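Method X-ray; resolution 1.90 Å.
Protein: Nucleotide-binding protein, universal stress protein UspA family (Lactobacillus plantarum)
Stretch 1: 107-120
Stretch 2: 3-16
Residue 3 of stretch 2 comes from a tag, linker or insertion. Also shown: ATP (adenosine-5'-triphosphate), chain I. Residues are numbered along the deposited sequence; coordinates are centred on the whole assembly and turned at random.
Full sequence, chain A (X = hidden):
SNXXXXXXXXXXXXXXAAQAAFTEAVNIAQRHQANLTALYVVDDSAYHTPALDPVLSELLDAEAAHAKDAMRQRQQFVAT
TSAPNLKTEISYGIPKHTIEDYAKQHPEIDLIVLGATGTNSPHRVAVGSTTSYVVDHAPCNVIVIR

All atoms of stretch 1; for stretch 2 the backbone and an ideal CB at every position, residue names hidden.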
# COMPACT_ATOMS: atom_id res chain seq x y z
N PRO A 107 20.00 16.37 2.35
CA PRO A 107 18.74 17.02 2.08
C PRO A 107 18.74 17.82 0.80
O PRO A 107 17.66 18.24 0.36
CB PRO A 107 18.51 17.92 3.31
CG PRO A 107 19.85 18.12 3.93
CD PRO A 107 20.71 16.96 3.50
N GLU A 108 19.93 18.02 0.21
CA GLU A 108 20.04 18.68 -1.09
C GLU A 108 19.38 17.88 -2.21
O GLU A 108 19.03 18.43 -3.27
CB GLU A 108 21.51 19.03 -1.43
CG GLU A 108 22.47 17.89 -1.74
CD GLU A 108 23.09 17.24 -0.49
OE1 GLU A 108 22.58 17.51 0.62
OE2 GLU A 108 24.03 16.43 -0.64
N ILE A 109 19.23 16.57 -1.97
CA ILE A 109 18.66 15.67 -2.95
C ILE A 109 17.22 16.08 -3.19
O ILE A 109 16.43 16.20 -2.24
CB ILE A 109 18.82 14.19 -2.51
CG1 ILE A 109 20.26 13.73 -2.74
CG2 ILE A 109 17.86 13.28 -3.26
CD1 ILE A 109 20.52 12.40 -2.09
N ASP A 110 16.89 16.33 -4.47
CA ASP A 110 15.54 16.80 -4.84
C ASP A 110 14.79 15.97 -5.84
O ASP A 110 13.67 16.34 -6.24
CB ASP A 110 15.52 18.30 -5.27
CG ASP A 110 16.71 18.69 -6.17
OD1 ASP A 110 17.31 17.82 -6.81
OD2 ASP A 110 17.02 19.90 -6.26
N LEU A 111 15.34 14.80 -6.16
CA LEU A 111 14.64 13.76 -6.90
C LEU A 111 15.23 12.41 -6.59
O LEU A 111 16.45 12.24 -6.57
CB LEU A 111 14.80 13.98 -8.41
CG LEU A 111 14.02 13.08 -9.37
CD1 LEU A 111 12.48 13.17 -9.12
CD2 LEU A 111 14.37 13.49 -10.84
N ILE A 112 14.35 11.42 -6.44
CA ILE A 112 14.79 10.03 -6.41
C ILE A 112 14.16 9.35 -7.62
O ILE A 112 12.95 9.53 -7.88
CB ILE A 112 14.34 9.33 -5.12
CG1 ILE A 112 14.87 10.03 -3.85
CG2 ILE A 112 14.82 7.84 -5.15
CD1 ILE A 112 14.40 9.37 -2.49
N VAL A 113 14.99 8.63 -8.40
CA VAL A 113 14.54 7.92 -9.58
C VAL A 113 14.57 6.41 -9.26
O VAL A 113 15.57 5.90 -8.82
CB VAL A 113 15.43 8.27 -10.80
CG1 VAL A 113 14.99 7.49 -12.03
CG2 VAL A 113 15.43 9.81 -11.08
N LEU A 114 13.48 5.72 -9.50
CA LEU A 114 13.34 4.28 -9.15
C LEU A 114 12.77 3.49 -10.29
O LEU A 114 11.89 3.97 -11.02
CB LEU A 114 12.38 4.11 -7.93
CG LEU A 114 12.85 4.64 -6.58
CD1 LEU A 114 11.67 4.86 -5.64
CD2 LEU A 114 13.94 3.76 -5.91
N GLY A 115 13.18 2.23 -10.41
CA GLY A 115 12.45 1.32 -11.27
C GLY A 115 11.15 0.95 -10.61
O GLY A 115 11.05 0.89 -9.39
N ALA A 116 10.13 0.66 -11.39
CA ALA A 116 8.88 0.20 -10.78
C ALA A 116 9.04 -1.14 -10.00
O ALA A 116 8.49 -1.30 -8.91
CB ALA A 116 7.82 0.06 -11.83
N THR A 117 9.78 -2.08 -10.59
CA THR A 117 9.99 -3.40 -10.01
C THR A 117 11.49 -3.63 -9.99
O THR A 117 12.27 -2.77 -10.45
CB THR A 117 9.29 -4.50 -10.81
OG1 THR A 117 9.75 -4.46 -12.15
CG2 THR A 117 7.78 -4.28 -10.81
N GLY A 118 11.90 -4.73 -9.38
CA GLY A 118 13.32 -5.05 -9.17
C GLY A 118 13.60 -6.53 -9.39
O GLY A 118 13.02 -7.11 -10.28
N THR A 119 14.42 -7.15 -8.55
CA THR A 119 14.84 -8.53 -8.82
C THR A 119 13.79 -9.58 -8.40
O THR A 119 13.80 -10.67 -8.96
CB THR A 119 16.18 -8.89 -8.14
OG1 THR A 119 16.02 -8.85 -6.73
CG2 THR A 119 17.30 -7.96 -8.54
N ASN A 120 12.91 -9.28 -7.44
CA ASN A 120 12.03 -10.35 -6.89
C ASN A 120 10.62 -10.47 -7.45
O ASN A 120 10.12 -11.59 -7.53
CB ASN A 120 11.90 -10.26 -5.36
CG ASN A 120 13.11 -10.82 -4.61
OD1 ASN A 120 14.13 -11.19 -5.19
ND2 ASN A 120 13.00 -10.85 -3.28
N UNK A 3 12.05 26.12 -12.31
CA UNK A 3 12.75 25.31 -11.33
C UNK A 3 13.50 24.22 -12.05
O UNK A 3 13.10 23.81 -13.14
CB UNK A 3 11.79 24.72 -10.30
N UNK A 4 14.59 23.77 -11.44
CA UNK A 4 15.41 22.64 -11.93
C UNK A 4 15.82 21.75 -10.76
O UNK A 4 15.92 22.21 -9.62
CB UNK A 4 16.65 23.14 -12.67
N UNK A 5 16.07 20.48 -11.06
CA UNK A 5 16.70 19.60 -10.11
C UNK A 5 18.16 19.95 -9.97
O UNK A 5 18.79 20.37 -10.95
CB UNK A 5 16.53 18.14 -10.53
N UNK A 6 18.68 19.80 -8.77
CA UNK A 6 20.08 20.06 -8.49
C UNK A 6 20.89 18.80 -8.09
O UNK A 6 22.10 18.77 -8.28
CB UNK A 6 20.17 21.10 -7.37
N UNK A 7 20.22 17.80 -7.50
CA UNK A 7 20.89 16.66 -6.88
C UNK A 7 19.99 15.44 -6.91
O UNK A 7 19.10 15.32 -6.07
CB UNK A 7 21.30 16.98 -5.44
N UNK A 8 20.21 14.56 -7.87
CA UNK A 8 19.34 13.40 -8.14
C UNK A 8 19.95 12.11 -7.57
O UNK A 8 21.16 11.92 -7.64
CB UNK A 8 19.11 13.25 -9.64
N UNK A 9 19.09 11.25 -7.02
CA UNK A 9 19.47 9.97 -6.48
C UNK A 9 18.77 8.90 -7.30
O UNK A 9 17.56 9.00 -7.57
CB UNK A 9 19.12 9.86 -4.99
N UNK A 10 19.54 7.92 -7.76
CA UNK A 10 18.98 6.78 -8.44
C UNK A 10 19.43 5.49 -7.72
O UNK A 10 20.52 5.00 -7.94
CB UNK A 10 19.40 6.77 -9.91
N UNK A 11 18.58 4.98 -6.81
CA UNK A 11 18.91 3.71 -6.19
C UNK A 11 18.77 2.60 -7.23
O UNK A 11 17.75 2.52 -7.93
CB UNK A 11 18.02 3.44 -4.98
N UNK A 12 19.79 1.75 -7.35
CA UNK A 12 19.69 0.58 -8.21
C UNK A 12 19.94 -0.74 -7.48
O UNK A 12 20.81 -0.83 -6.62
CB UNK A 12 20.68 0.72 -9.37
N UNK A 13 19.19 -1.78 -7.87
CA UNK A 13 19.57 -3.17 -7.57
C UNK A 13 20.19 -3.71 -8.84
O UNK A 13 20.66 -2.92 -9.69
CB UNK A 13 18.38 -4.02 -7.12
N UNK A 14 20.21 -5.03 -9.00
CA UNK A 14 20.90 -5.62 -10.10
C UNK A 14 19.94 -5.94 -11.23
O UNK A 14 20.32 -6.64 -12.16
CB UNK A 14 21.64 -6.88 -9.65
N UNK A 15 18.71 -5.44 -11.15
CA UNK A 15 17.70 -5.78 -12.16
C UNK A 15 17.81 -4.93 -13.42
O UNK A 15 18.34 -3.80 -13.39
CB UNK A 15 16.30 -5.62 -11.57
N UNK A 16 17.25 -5.44 -14.52
CA UNK A 16 17.13 -4.63 -15.74
C UNK A 16 16.27 -3.39 -15.47
O UNK A 16 16.58 -2.33 -15.99
CB UNK A 16 16.53 -5.46 -16.88
PG ATP I . 9.83 -6.76 -3.80
O1G ATP I . 11.21 -6.55 -3.23
O2G ATP I . 9.44 -8.20 -3.83
O3G ATP I . 8.71 -5.95 -3.16
PB ATP I . 10.99 -6.16 -6.43
O1B ATP I . 10.50 -6.64 -7.76
O2B ATP I . 12.30 -6.67 -5.92
O3B ATP I . 9.82 -6.40 -5.37
PA ATP I . 11.71 -3.46 -5.61
O1A ATP I . 12.64 -4.06 -4.60
O2A ATP I . 10.68 -2.55 -5.06
O3A ATP I . 10.99 -4.54 -6.53
O5' ATP I . 12.67 -2.65 -6.66
C5' ATP I . 12.15 -1.49 -7.31
C4' ATP I . 13.27 -0.47 -7.53
O4' ATP I . 13.77 -0.18 -6.23
C3' ATP I . 14.46 -1.00 -8.31
O3' ATP I . 14.28 -0.92 -9.72
C2' ATP I . 15.54 -0.12 -7.74
O2' ATP I . 15.44 1.14 -8.39
C1' ATP I . 15.17 0.02 -6.27
N9 ATP I . 15.87 -0.94 -5.43
C8 ATP I . 15.44 -2.19 -5.06
N7 ATP I . 16.37 -2.81 -4.30
C5 ATP I . 17.40 -1.96 -4.20
C6 ATP I . 18.71 -2.01 -3.57
N6 ATP I . 19.06 -3.12 -2.89
N1 ATP I . 19.54 -0.91 -3.68
C2 ATP I . 19.13 0.17 -4.38
N3 ATP I . 17.96 0.27 -5.03
C4 ATP I . 17.08 -0.75 -4.95

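Positions 3 and 4 have no atom of stretch 1 within 5.5 Å of their ideal CB, so stretch 1 sets no limit on the side chain there. Position 3 is Ala-3, from the expression tag. Position 4 is Arg-4, whose CA-to-CB bond points away from stretch 1; water 1 donates to both Arg-4 O and Asp-110 OD2, at 2.7 Å each.

At position 5 the CB lies 5.0 Å from Leu-111 CB, so a long apolar or aromatic side chain could reach along Leu-111. Tyr-5 does so. Leu-111 CD2 sits 3.9 Å from the Tyr-5 ring centroid, over the face, while Asp-110 O approaches the ring edge, 3.3 Å from Tyr-5 CE1.

The CB of position 6 is 3.6 Å from Asp-110 OD2, and a short donor such as Ser or Thr would suit. The residue is Thr-6: its OG1 donates to Asp-110 OD2 at 2.8 Å, and its N donates to Asp-110 OD2 and OD1 at 3.0 and 3.1 Å. The acid thus gathers donors from Thr-6, just before the strand, and from the amide of position 7.

Position 7 points toward stretch 1, its CB 3.5 Å from Glu-108 O. The carbonyl favours a polar side chain of modest size, although a small apolar one could also fit. Asn-7 packs its CG 3.5 Å from Glu-108 CG. Its main chain is tied at both ends, Asn-7 N to Asp-110 OD1 at 3.0 Å and Asp-110 N to Asn-7 O at 2.9 Å.

From here the strands run parallel, and extended backbone angles favour beta-branched or aliphatic residues. Position 8 shares a face with Leu-111; Val, Ile or Leu would do. Ile-8 places CG2 3.7 Å from Val-113 CG2. Position 9 turns to the other face, where Leu, Ile, Val or Met would suit the apolar surface of Ile-109 and Ile-112. Leu-9 packs there, while Leu-9 N donates to Leu-111 O at 2.9 Å and Leu-9 O accepts from Val-113 N at 2.7 Å.

The CB of position 10 points sideways; the extended backbone and nearby Val-113 side chain suit a beta-branched residue, though others could fit. Val-10 sets CG2 4.2 Å from Val-113 CB. Position 11, phi -70°, permits proline and lies near Leu-114 CD2. Pro-11 packs CD 3.6 Å from Ile-112 CG2, and its O accepts from ATP O2' at 2.7 Å.

Position 12 points away, unconstrained by stretch 1: Val-12. Position 13 points toward the Gly-118 to Thr-119 turn, where an acceptor could approach the Thr-119 amide. Asp-13 OD2 takes a weak bond from Thr-119 N at 3.4 Å. Position 14 tolerates small residues near Thr-119 CG2; it is Ser-14. The CB of position 15 points toward stretch 1, 3.6 Å from Gly-118 C, so a small side chain is the easy choice, and just before a helix Ser, Thr, Asp or Asn would suit. Ser-15 caps that helix. At position 16 stretch 1 expresses no preference; it is Asp-16.

Stretch 2 (3-16) ARYTNILVPVDSSD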
# COMPACT_ATOMS: atom_id res chain seq x y z
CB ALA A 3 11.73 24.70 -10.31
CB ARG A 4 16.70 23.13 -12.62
CG ARG A 4 17.58 23.99 -11.71
CD ARG A 4 18.86 24.46 -12.42
NE ARG A 4 19.83 23.40 -12.52
CZ ARG A 4 20.81 23.15 -11.63
NH1 ARG A 4 20.96 23.89 -10.56
NH2 ARG A 4 21.63 22.12 -11.83
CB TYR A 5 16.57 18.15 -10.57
CG TYR A 5 15.13 17.70 -10.56
CD1 TYR A 5 14.42 17.61 -9.36
CD2 TYR A 5 14.44 17.44 -11.74
CE1 TYR A 5 13.09 17.21 -9.34
CE2 TYR A 5 13.10 17.06 -11.73
CZ TYR A 5 12.43 16.94 -10.52
OH TYR A 5 11.11 16.57 -10.48
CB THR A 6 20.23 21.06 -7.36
OG1 THR A 6 19.73 20.47 -6.15
CG2 THR A 6 19.48 22.36 -7.66
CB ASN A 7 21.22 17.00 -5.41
CG ASN A 7 22.28 18.05 -5.28
OD1 ASN A 7 23.46 17.74 -5.37
ND2 ASN A 7 21.87 19.30 -5.05
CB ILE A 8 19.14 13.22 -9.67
CG1 ILE A 8 18.56 14.50 -10.29
CG2 ILE A 8 18.22 12.00 -10.03
CD1 ILE A 8 18.52 14.51 -11.83
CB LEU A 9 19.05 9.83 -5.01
CG LEU A 9 19.46 8.52 -4.31
CD1 LEU A 9 20.96 8.31 -4.21
CD2 LEU A 9 18.86 8.52 -2.92
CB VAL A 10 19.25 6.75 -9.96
CG1 VAL A 10 20.75 6.81 -10.31
CG2 VAL A 10 18.56 5.52 -10.56
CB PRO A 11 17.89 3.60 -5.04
CG PRO A 11 17.39 4.98 -4.82
CD PRO A 11 17.38 5.57 -6.22
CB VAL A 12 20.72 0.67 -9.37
CG1 VAL A 12 20.36 1.77 -10.34
CG2 VAL A 12 22.11 0.90 -8.79
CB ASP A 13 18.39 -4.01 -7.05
CG ASP A 13 17.25 -4.07 -8.03
OD1 ASP A 13 17.49 -3.78 -9.21
OD2 ASP A 13 16.15 -4.42 -7.63
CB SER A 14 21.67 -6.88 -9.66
OG SER A 14 20.76 -7.85 -9.17
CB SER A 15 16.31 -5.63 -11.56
OG SER A 15 16.08 -4.27 -11.26
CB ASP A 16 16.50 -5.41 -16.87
CG ASP A 16 17.42 -6.54 -17.39
OD1 ASP A 16 18.60 -6.63 -17.00
OD2 ASP A 16 16.92 -7.36 -18.15
O HOH W 1 15.41 21.99 -6.93
O HOH W 2 15.34 -5.90 -5.55
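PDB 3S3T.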